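Local coordinates for uncharacterized protein (Parabacteroides distasonis, PDB 4Q34) that is a putative esterase of the alpha/beta hydrolase family, probably hydrolysing ester bonds in a substrate not yet identified, at residues Q210-A215 / M269-K274. Sequence-based numbering, arbitrary orientation. Where two conformers were deposited one is given.
Sequences QLPEEA and MKIWAK
Pro212 and Ile271 mark the nearest backbone approach, their CA atoms 7.9 Å apart, so side chains alone bridge helix 257-277 and the loop between strands 204-207 and 226-229. Ile271 does so with two prongs. Its CG2 methyl lies anti to the backbone N and meets the pyrrolidine ring, 3.9 Å from CG of Pro212. The other prong, through CG1, runs out nearly straight (chi2 167°) and carries CD1 to Glu214. Isoleucine suits this place: beta-branched, with one branch a carbon longer, it reaches both neighbours. Pro212 suits the turn: its ring, closed back onto the backbone N, offers CB and CG as a compact apolar surface, while its O accepts the 2.8 Å bond from Ala215 N that closes the short 3-10 turn. The chain of Glu214 crosses that of Ile271 at about a right angle and is turned about CB-CG (chi2 93°), laying the flat face of its carboxylate over the methyl, with CD 3.4 Å from Ile271 CD1. Were the carboxylate replaced by the bare methyl of an alanine here, Ile271 CD1 would probably lose its cover and keep only a contact to CB. Helix 257-277 makes the crossover between parallel strands 242-246 and 283-287; NE1 of Trp272 hydrogen-bonds to Pro205 O, tying it to the strand leading into the loop. Neither segment gives Glu214, which also touches Arg267, a charged partner; this small surface contact rests on dispersion and shape.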
loop_
_atom_site.group_PDB
_atom_site.type_symbol
_atom_site.label_atom_id
_atom_site.label_comp_id
_atom_site.label_asym_id
_atom_site.label_seq_id
_atom_site.Cartn_x
_atom_site.Cartn_y
_atom_site.Cartn_z
ATOM N N GLN A 210 -23.623 -22.244 -25.217
ATOM C CA GLN A 210 -23.966 -23.023 -24.029
ATOM C C GLN A 210 -24.134 -22.136 -22.813
ATOM O O GLN A 210 -24.003 -22.615 -21.705
ATOM C CB GLN A 210 -22.840 -24.027 -23.711
ATOM C CG GLN A 210 -22.502 -24.968 -24.842
ATOM C CD GLN A 210 -23.672 -25.835 -25.197
ATOM O OE1 GLN A 210 -24.352 -26.360 -24.318
ATOM N NE2 GLN A 210 -23.930 -25.978 -26.480
ATOM N N LEU A 211 -24.386 -20.834 -23.006
ATOM C CA LEU A 211 -24.607 -19.918 -21.896
ATOM C C LEU A 211 -25.890 -20.313 -21.140
ATOM O O LEU A 211 -26.997 -20.298 -21.720
ATOM C CB LEU A 211 -24.737 -18.499 -22.421
ATOM C CG LEU A 211 -24.473 -17.288 -21.547
ATOM C CD1 LEU A 211 -23.101 -17.329 -20.884
ATOM C CD2 LEU A 211 -24.591 -16.030 -22.405
ATOM N N PRO A 212 -25.756 -20.709 -19.868
ATOM C CA PRO A 212 -26.969 -21.129 -19.152
ATOM C C PRO A 212 -27.904 -19.966 -18.877
ATOM O O PRO A 212 -27.459 -18.829 -18.745
ATOM C CB PRO A 212 -26.441 -21.719 -17.833
ATOM C CG PRO A 212 -25.021 -21.275 -17.718
ATOM C CD PRO A 212 -24.546 -20.752 -19.032
ATOM N N GLU A 213 -29.203 -20.254 -18.786
ATOM C CA GLU A 213 -30.195 -19.192 -18.546
ATOM C C GLU A 213 -29.791 -18.411 -17.321
ATOM O O GLU A 213 -29.825 -17.184 -17.304
ATOM C CB GLU A 213 -31.613 -19.756 -18.377
ATOM C CG GLU A 213 -32.284 -20.129 -19.687
ATOM C CD GLU A 213 -32.364 -18.950 -20.636
ATOM O OE1 GLU A 213 -32.927 -17.909 -20.236
ATOM O OE2 GLU A 213 -31.843 -19.057 -21.769
ATOM N N GLU A 214 -29.329 -19.140 -16.313
ATOM C CA GLU A 214 -28.885 -18.550 -15.043
ATOM C C GLU A 214 -27.674 -17.596 -15.150
ATOM O O GLU A 214 -27.317 -16.932 -14.172
ATOM C CB GLU A 214 -28.599 -19.678 -14.043
ATOM C CG GLU A 214 -29.820 -20.516 -13.694
ATOM C CD GLU A 214 -29.994 -21.771 -14.549
ATOM O OE1 GLU A 214 -29.498 -21.841 -15.705
ATOM O OE2 GLU A 214 -30.637 -22.712 -14.040
ATOM N N ALA A 215 -27.044 -17.534 -16.326
ATOM C CA ALA A 215 -25.897 -16.640 -16.579
ATOM C C ALA A 215 -26.267 -15.346 -17.289
ATOM O O ALA A 215 -25.421 -14.453 -17.468
ATOM C CB ALA A 215 -24.868 -17.383 -17.432
HETATM N N MSE A 269 -22.274 -20.529 -10.295
HETATM C CA MSE A 269 -20.979 -21.213 -10.151
HETATM C C MSE A 269 -21.150 -22.722 -10.011
HETATM O O MSE A 269 -20.309 -23.506 -10.491
HETATM C CB MSE A 269 -20.154 -20.659 -9.013
HETATM C CG MSE A 269 -19.831 -19.203 -9.073
HETATM SE SE MSE A 269 -19.361 -18.604 -10.865
HETATM C CE MSE A 269 -17.484 -19.054 -10.866
ATOM N N LYS A 270 -22.245 -23.174 -9.382
ATOM C CA LYS A 270 -22.512 -24.604 -9.350
ATOM C C LYS A 270 -22.755 -25.176 -10.740
ATOM O O LYS A 270 -22.321 -26.285 -11.040
ATOM C CB LYS A 270 -23.679 -24.933 -8.406
ATOM C CG LYS A 270 -23.288 -24.657 -6.958
ATOM C CD LYS A 270 -24.168 -25.362 -5.959
ATOM C CE LYS A 270 -25.397 -24.566 -5.709
ATOM N NZ LYS A 270 -26.186 -25.235 -4.634
ATOM N N ILE A 271 -23.416 -24.411 -11.609
ATOM C CA ILE A 271 -23.654 -24.836 -12.982
ATOM C C ILE A 271 -22.334 -24.884 -13.749
ATOM O O ILE A 271 -22.034 -25.881 -14.407
ATOM C CB ILE A 271 -24.647 -23.911 -13.686
ATOM C CG1 ILE A 271 -26.035 -24.088 -13.027
ATOM C CG2 ILE A 271 -24.680 -24.203 -15.179
ATOM C CD1 ILE A 271 -27.053 -23.011 -13.415
ATOM N N TRP A 272 -21.554 -23.820 -13.606
ATOM C CA TRP A 272 -20.210 -23.713 -14.206
ATOM C C TRP A 272 -19.292 -24.873 -13.797
ATOM O O TRP A 272 -18.691 -25.520 -14.657
ATOM C CB TRP A 272 -19.581 -22.390 -13.774
ATOM C CG TRP A 272 -18.306 -21.987 -14.468
ATOM C CD1 TRP A 272 -18.181 -21.617 -15.772
ATOM C CD2 TRP A 272 -17.023 -21.800 -13.876
ATOM N NE1 TRP A 272 -16.875 -21.235 -16.035
ATOM C CE2 TRP A 272 -16.151 -21.339 -14.887
ATOM C CE3 TRP A 272 -16.511 -21.982 -12.581
ATOM C CZ2 TRP A 272 -14.832 -21.077 -14.651
ATOM C CZ3 TRP A 272 -15.181 -21.732 -12.354
ATOM C CH2 TRP A 272 -14.356 -21.276 -13.378
ATOM N N ALA A 273 -19.284 -25.189 -12.499
ATOM C CA ALA A 273 -18.470 -26.292 -11.976
ATOM C C ALA A 273 -18.913 -27.614 -12.605
ATOM O O ALA A 273 -18.094 -28.415 -13.027
ATOM C CB ALA A 273 -18.575 -26.380 -10.453
ATOM N N LYS A 274 -20.217 -27.843 -12.652
ATOM C CA LYS A 274 -20.754 -29.070 -13.231
ATOM C C LYS A 274 -20.301 -29.222 -14.701
ATOM O O LYS A 274 -19.819 -30.282 -15.123
ATOM C CB LYS A 274 -22.278 -29.101 -13.068
ATOM C CG LYS A 274 -22.978 -30.251 -13.783
ATOM C CD LYS A 274 -22.436 -31.590 -13.364
ATOM C CE LYS A 274 -23.412 -32.695 -13.760
ATOM N NZ LYS A 274 -22.737 -34.015 -13.635
#